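Local coordinates for protein putative kinase (Chloroflexus aurantiacus, PDB 2RHM) that is of unknown function but is a putative kinase with the fold of P-loop nucleoside triphosphate hydrolases, and so probably binds a nucleotide, at residues P106-V117 / L158-T168. Residues are numbered along the deposited sequence; the frame is centred on the assembly and turned at random.
Sequences PIQIRCVASGDV and LGGPLLTVDTT
Arg110 and Thr164, paired on neighbouring parallel strands, extend side by side from one face of the sheet. The bend at chi3 (61°) swings the edge of the guanidinium round to Thr164, where Arg110 NE and NH2 both donate to Thr164 OG1, which lies in the guanidinium plane 3.1 Å from each nitrogen; NH1 is held by the carbonyl of Ile153. With alanine in place of this arginine, Thr164 OG1 and the Ile153 carbonyl would probably lose their guanidinium donors. On the same face, Leu162 CD1 lies 3.7 Å from Gln108 CG; Leu162 and Asp166 of the outer strand are exposed, the looser part of this face, while Gln108 and Val112 are buried. The opposite face is tight: Ile109 CG2 meets Val165 CG2 at 3.9 Å beneath helices 18-29 and 175-187, and Cys111 touches the probable P-loop. Backbone hydrogen bonds join the strands, with Arg110 N reaching Leu163 O at 2.8 Å and Val165 N returning to Arg110 O. Beyond them, Thr168 OG1 accepts from Ser114 N (3.0 Å) and is itself tied to Asp166 OD1, which also closes an Asx turn with Thr168 N. The pairing adds edge strand 162-166 to the 2-3-1-4-5 parallel sheet characteristic of the P-loop kinase fold.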
ATOM      1  N   PRO B 106      16.480  -9.732  -3.568  1.00 23.43           N
ATOM      2  CA  PRO B 106      15.368 -10.684  -3.488  1.00 22.60           C
ATOM      3  C   PRO B 106      15.629 -11.949  -2.682  1.00 23.00           C
ATOM      4  O   PRO B 106      16.737 -12.513  -2.722  1.00 22.68           O
ATOM      5  CB  PRO B 106      15.128 -11.056  -4.949  1.00 24.89           C
ATOM      6  CG  PRO B 106      16.496 -11.010  -5.543  1.00 24.02           C
ATOM      7  CD  PRO B 106      17.207  -9.854  -4.851  1.00 25.88           C
ATOM      8  N   ILE B 107      14.599 -12.371  -1.952  1.00 21.66           N
ATOM      9  CA  ILE B 107      14.575 -13.644  -1.247  1.00 22.89           C
ATOM     10  C   ILE B 107      13.208 -14.216  -1.604  1.00 24.34           C
ATOM     11  O   ILE B 107      12.212 -13.524  -1.464  1.00 25.24           O
ATOM     12  CB  ILE B 107      14.681 -13.476   0.264  1.00 24.28           C
ATOM     13  CG1 ILE B 107      16.013 -12.797   0.636  1.00 29.66           C
ATOM     14  CG2 ILE B 107      14.567 -14.860   0.948  1.00 26.50           C
ATOM     15  CD1 ILE B 107      16.102 -12.405   2.101  1.00 34.13           C
ATOM     16  N   GLN B 108      13.145 -15.455  -2.075  1.00 21.16           N
ATOM     17  CA  GLN B 108      11.893 -15.998  -2.580  1.00 21.08           C
ATOM     18  C   GLN B 108      11.501 -17.306  -1.914  1.00 21.61           C
ATOM     19  O   GLN B 108      12.348 -18.188  -1.700  1.00 22.63           O
ATOM     20  CB  GLN B 108      11.952 -16.179  -4.110  1.00 23.23           C
ATOM     21  CG  GLN B 108      10.605 -16.529  -4.743  1.00 25.78           C
ATOM     22  CD  GLN B 108      10.610 -16.511  -6.286  1.00 23.16           C
ATOM     23  OE1 GLN B 108       9.561 -16.696  -6.905  1.00 24.45           O
ATOM     24  NE2 GLN B 108      11.775 -16.280  -6.899  1.00 23.58           N
ATOM     25  N   ILE B 109      10.244 -17.365  -1.497  1.00 23.45           N
ATOM     26  CA  ILE B 109       9.641 -18.582  -0.936  1.00 22.12           C
ATOM     27  C   ILE B 109       8.460 -18.987  -1.812  1.00 23.32           C
ATOM     28  O   ILE B 109       7.540 -18.186  -2.068  1.00 24.83           O
ATOM     29  CB  ILE B 109       9.174 -18.401   0.512  1.00 24.27           C
ATOM     30  CG1 ILE B 109      10.327 -17.922   1.380  1.00 27.12           C
ATOM     31  CG2 ILE B 109       8.625 -19.719   1.057  1.00 24.79           C
ATOM     32  CD1 ILE B 109       9.959 -17.680   2.768  1.00 34.88           C
ATOM     33  N   ARG B 110       8.522 -20.216  -2.311  1.00 22.66           N
ATOM     34  CA  ARG B 110       7.482 -20.757  -3.155  1.00 22.99           C
ATOM     35  C   ARG B 110       6.740 -21.836  -2.383  1.00 25.12           C
ATOM     36  O   ARG B 110       7.344 -22.765  -1.864  1.00 25.78           O
ATOM     37  CB  ARG B 110       8.034 -21.345  -4.449  1.00 25.38           C
ATOM     38  CG  ARG B 110       6.945 -22.074  -5.209  1.00 31.51           C
ATOM     39  CD  ARG B 110       7.424 -22.730  -6.448  1.00 27.78           C
ATOM     40  NE  ARG B 110       8.437 -23.752  -6.199  1.00 29.72           N
ATOM     41  CZ  ARG B 110       8.815 -24.641  -7.106  1.00 28.22           C
ATOM     42  NH1 ARG B 110       8.253 -24.646  -8.300  1.00 26.06           N
ATOM     43  NH2 ARG B 110       9.745 -25.544  -6.817  1.00 33.82           N
ATOM     44  N   CYS B 111       5.424 -21.687  -2.283  1.00 24.40           N
ATOM     45  CA  CYS B 111       4.607 -22.681  -1.620  1.00 25.84           C
ATOM     46  C   CYS B 111       4.004 -23.607  -2.644  1.00 24.68           C
ATOM     47  O   CYS B 111       3.627 -23.164  -3.713  1.00 24.18           O
ATOM     48  CB  CYS B 111       3.489 -22.006  -0.840  1.00 25.68           C
ATOM     49  SG  CYS B 111       4.102 -20.907   0.423  1.00 29.50           S
ATOM     50  N   VAL B 112       3.913 -24.890  -2.302  1.00 24.04           N
ATOM     51  CA  VAL B 112       3.354 -25.894  -3.187  1.00 24.13           C
ATOM     52  C   VAL B 112       2.534 -26.876  -2.335  1.00 24.00           C
ATOM     53  O   VAL B 112       2.693 -26.931  -1.124  1.00 23.29           O
ATOM     54  CB  VAL B 112       4.471 -26.656  -3.966  1.00 26.97           C
ATOM     55  CG1 VAL B 112       5.301 -25.698  -4.846  1.00 23.86           C
ATOM     56  CG2 VAL B 112       5.374 -27.430  -3.015  1.00 28.49           C
ATOM     57  N   ALA B 113       1.623 -27.601  -2.968  1.00 24.07           N
ATOM     58  CA  ALA B 113       0.893 -28.681  -2.294  1.00 24.19           C
ATOM     59  C   ALA B 113       0.243 -29.577  -3.318  1.00 24.98           C
ATOM     60  O   ALA B 113       0.092 -29.202  -4.481  1.00 25.12           O
ATOM     61  CB  ALA B 113      -0.137 -28.145  -1.355  1.00 25.61           C
ATOM     62  N   SER B 114      -0.182 -30.751  -2.861  1.00 25.08           N
ATOM     63  CA  SER B 114      -0.771 -31.739  -3.756  1.00 25.68           C
ATOM     64  C   SER B 114      -2.104 -31.240  -4.272  1.00 26.52           C
ATOM     65  O   SER B 114      -2.797 -30.466  -3.595  1.00 28.55           O
ATOM     66  CB  SER B 114      -0.922 -33.107  -3.063  1.00 24.58           C
ATOM     67  OG  SER B 114      -1.952 -33.097  -2.088  1.00 25.89           O
ATOM     68  N   GLY B 115      -2.437 -31.648  -5.493  1.00 28.73           N
ATOM     69  CA  GLY B 115      -3.713 -31.282  -6.110  1.00 28.46           C
ATOM     70  C   GLY B 115      -4.904 -31.640  -5.241  1.00 28.26           C
ATOM     71  O   GLY B 115      -5.804 -30.833  -5.066  1.00 29.25           O
ATOM     72  N   ASP B 116      -4.909 -32.845  -4.678  1.00 29.06           N
ATOM     73  CA  ASP B 116      -5.994 -33.266  -3.795  1.00 29.61           C
ATOM     74  C   ASP B 116      -6.149 -32.337  -2.599  1.00 29.65           C
ATOM     75  O   ASP B 116      -7.255 -31.947  -2.257  1.00 28.81           O
ATOM     76  CB  ASP B 116      -5.777 -34.694  -3.298  1.00 30.45           C
ATOM     77  CG  ASP B 116      -6.044 -35.740  -4.367  1.00 34.31           C
ATOM     78  OD1 ASP B 116      -6.611 -35.406  -5.432  1.00 32.58           O
ATOM     79  OD2 ASP B 116      -5.690 -36.912  -4.124  1.00 41.68           O
ATOM     80  N   VAL B 117      -5.040 -31.987  -1.958  1.00 28.34           N
ATOM     81  CA  VAL B 117      -5.085 -31.077  -0.821  1.00 28.94           C
ATOM     82  C   VAL B 117      -5.571 -29.688  -1.239  1.00 28.12           C
ATOM     83  O   VAL B 117      -6.379 -29.088  -0.548  1.00 29.96           O
ATOM     84  CB  VAL B 117      -3.715 -31.009  -0.091  1.00 27.41           C
ATOM     85  CG1 VAL B 117      -3.583 -29.739   0.734  1.00 30.33           C
ATOM     86  CG2 VAL B 117      -3.555 -32.260   0.774  1.00 30.16           C
ATOM     87  N   LEU B 158      14.451 -14.246 -10.323  1.00 26.26           N
ATOM     88  CA  LEU B 158      14.972 -12.983  -9.787  1.00 26.77           C
ATOM     89  C   LEU B 158      16.428 -13.062  -9.339  1.00 25.25           C
ATOM     90  O   LEU B 158      17.066 -12.036  -9.074  1.00 26.91           O
ATOM     91  CB  LEU B 158      14.134 -12.593  -8.563  1.00 28.91           C
ATOM     92  CG  LEU B 158      12.634 -12.400  -8.767  1.00 34.39           C
ATOM     93  CD1 LEU B 158      11.995 -12.001  -7.466  1.00 37.35           C
ATOM     94  CD2 LEU B 158      12.366 -11.353  -9.834  1.00 40.95           C
ATOM     95  N   GLY B 159      16.965 -14.270  -9.278  1.00 25.63           N
ATOM     96  CA  GLY B 159      18.246 -14.455  -8.675  1.00 26.25           C
ATOM     97  C   GLY B 159      17.972 -14.493  -7.186  1.00 27.11           C
ATOM     98  O   GLY B 159      16.844 -14.298  -6.725  1.00 28.17           O
ATOM     99  N   GLY B 160      18.998 -14.756  -6.422  1.00 28.53           N
ATOM    100  CA  GLY B 160      18.819 -14.815  -4.999  1.00 27.28           C
ATOM    101  C   GLY B 160      18.270 -16.149  -4.572  1.00 27.08           C
ATOM    102  O   GLY B 160      17.916 -16.993  -5.392  1.00 28.20           O
ATOM    103  N   PRO B 161      18.216 -16.349  -3.268  1.00 25.07           N
ATOM    104  CA  PRO B 161      17.799 -17.622  -2.714  1.00 25.83           C
ATOM    105  C   PRO B 161      16.326 -17.924  -2.947  1.00 22.72           C
ATOM    106  O   PRO B 161      15.506 -17.010  -3.055  1.00 25.75           O
ATOM    107  CB  PRO B 161      18.091 -17.470  -1.215  1.00 26.19           C
ATOM    108  CG  PRO B 161      18.250 -16.074  -0.962  1.00 27.32           C
ATOM    109  CD  PRO B 161      18.604 -15.380  -2.231  1.00 26.72           C
ATOM    110  N   LEU B 162      16.027 -19.216  -3.054  1.00 22.06           N
ATOM    111  CA  LEU B 162      14.667 -19.709  -3.209  1.00 22.41           C
ATOM    112  C   LEU B 162      14.452 -20.890  -2.263  1.00 22.46           C
ATOM    113  O   LEU B 162      15.275 -21.811  -2.212  1.00 21.79           O
ATOM    114  CB  LEU B 162      14.410 -20.159  -4.654  1.00 22.72           C
ATOM    115  CG  LEU B 162      13.107 -20.903  -4.961  1.00 24.74           C
ATOM    116  CD1 LEU B 162      11.884 -19.994  -4.813  1.00 23.64           C
ATOM    117  CD2 LEU B 162      13.137 -21.507  -6.356  1.00 26.39           C
ATOM    118  N   LEU B 163      13.367 -20.845  -1.510  1.00 21.71           N
ATOM    119  CA  LEU B 163      12.968 -21.957  -0.645  1.00 22.74           C
ATOM    120  C   LEU B 163      11.634 -22.415  -1.135  1.00 23.25           C
ATOM    121  O   LEU B 163      10.754 -21.589  -1.299  1.00 23.54           O
ATOM    122  CB  LEU B 163      12.800 -21.481   0.794  1.00 21.83           C
ATOM    123  CG  LEU B 163      12.293 -22.525   1.811  1.00 24.43           C
ATOM    124  CD1 LEU B 163      13.338 -23.574   1.983  1.00 24.11           C
ATOM    125  CD2 LEU B 163      11.954 -21.851   3.137  1.00 22.95           C
ATOM    126  N   THR B 164      11.462 -23.719  -1.337  1.00 23.42           N
ATOM    127  CA  THR B 164      10.141 -24.280  -1.641  1.00 23.56           C
ATOM    128  C   THR B 164       9.601 -25.001  -0.430  1.00 25.55           C
ATOM    129  O   THR B 164      10.286 -25.846   0.174  1.00 26.54           O
ATOM    130  CB  THR B 164      10.144 -25.207  -2.842  1.00 26.62           C
ATOM    131  OG1 THR B 164      10.447 -24.444  -4.005  1.00 26.21           O
ATOM    132  CG2 THR B 164       8.779 -25.873  -3.022  1.00 25.64           C
ATOM    133  N   VAL B 165       8.381 -24.631  -0.067  1.00 24.45           N
ATOM    134  CA  VAL B 165       7.697 -25.168   1.093  1.00 24.61           C
ATOM    135  C   VAL B 165       6.444 -25.953   0.660  1.00 25.33           C
ATOM    136  O   VAL B 165       5.471 -25.399   0.135  1.00 26.65           O
ATOM    137  CB  VAL B 165       7.362 -24.041   2.089  1.00 27.77           C
ATOM    138  CG1 VAL B 165       6.582 -24.593   3.280  1.00 28.23           C
ATOM    139  CG2 VAL B 165       8.654 -23.351   2.540  1.00 26.59           C
ATOM    140  N   ASP B 166       6.483 -27.264   0.877  1.00 24.81           N
ATOM    141  CA  ASP B 166       5.358 -28.137   0.569  1.00 27.37           C
ATOM    142  C   ASP B 166       4.457 -28.225   1.802  1.00 28.02           C
ATOM    143  O   ASP B 166       4.859 -28.732   2.860  1.00 29.95           O
ATOM    144  CB  ASP B 166       5.860 -29.520   0.121  1.00 28.01           C
ATOM    145  CG  ASP B 166       4.761 -30.381  -0.511  1.00 36.12           C
ATOM    146  OD1 ASP B 166       3.569 -30.272  -0.132  1.00 31.04           O
ATOM    147  OD2 ASP B 166       5.108 -31.201  -1.392  1.00 49.99           O
ATOM    148  N   THR B 167       3.244 -27.700   1.662  1.00 26.67           N
ATOM    149  CA  THR B 167       2.286 -27.660   2.762  1.00 27.28           C
ATOM    150  C   THR B 167       1.216 -28.753   2.686  1.00 26.38           C
ATOM    151  O   THR B 167       0.188 -28.660   3.355  1.00 28.01           O
ATOM    152  CB  THR B 167       1.562 -26.309   2.822  1.00 26.19           C
ATOM    153  OG1 THR B 167       0.759 -26.166   1.647  1.00 27.31           O
ATOM    154  CG2 THR B 167       2.560 -25.165   2.942  1.00 29.34           C
ATOM    155  N   THR B 168       1.456 -29.780   1.879  1.00 27.39           N
ATOM    156  CA  THR B 168       0.516 -30.892   1.752  1.00 29.46           C
ATOM    157  C   THR B 168       0.154 -31.463   3.122  1.00 31.01           C
ATOM    158  O   THR B 168      -1.023 -31.739   3.405  1.00 31.45           O
ATOM    159  CB  THR B 168       1.122 -32.011   0.905  1.00 28.08           C
ATOM    160  OG1 THR B 168       1.395 -31.523  -0.414  1.00 31.89           O
ATOM    161  CG2 THR B 168       0.170 -33.195   0.808  1.00 31.68           C
TER
HETATM  162  O   HOH W   1      14.741 -15.824  -5.692  1.00 30.52           O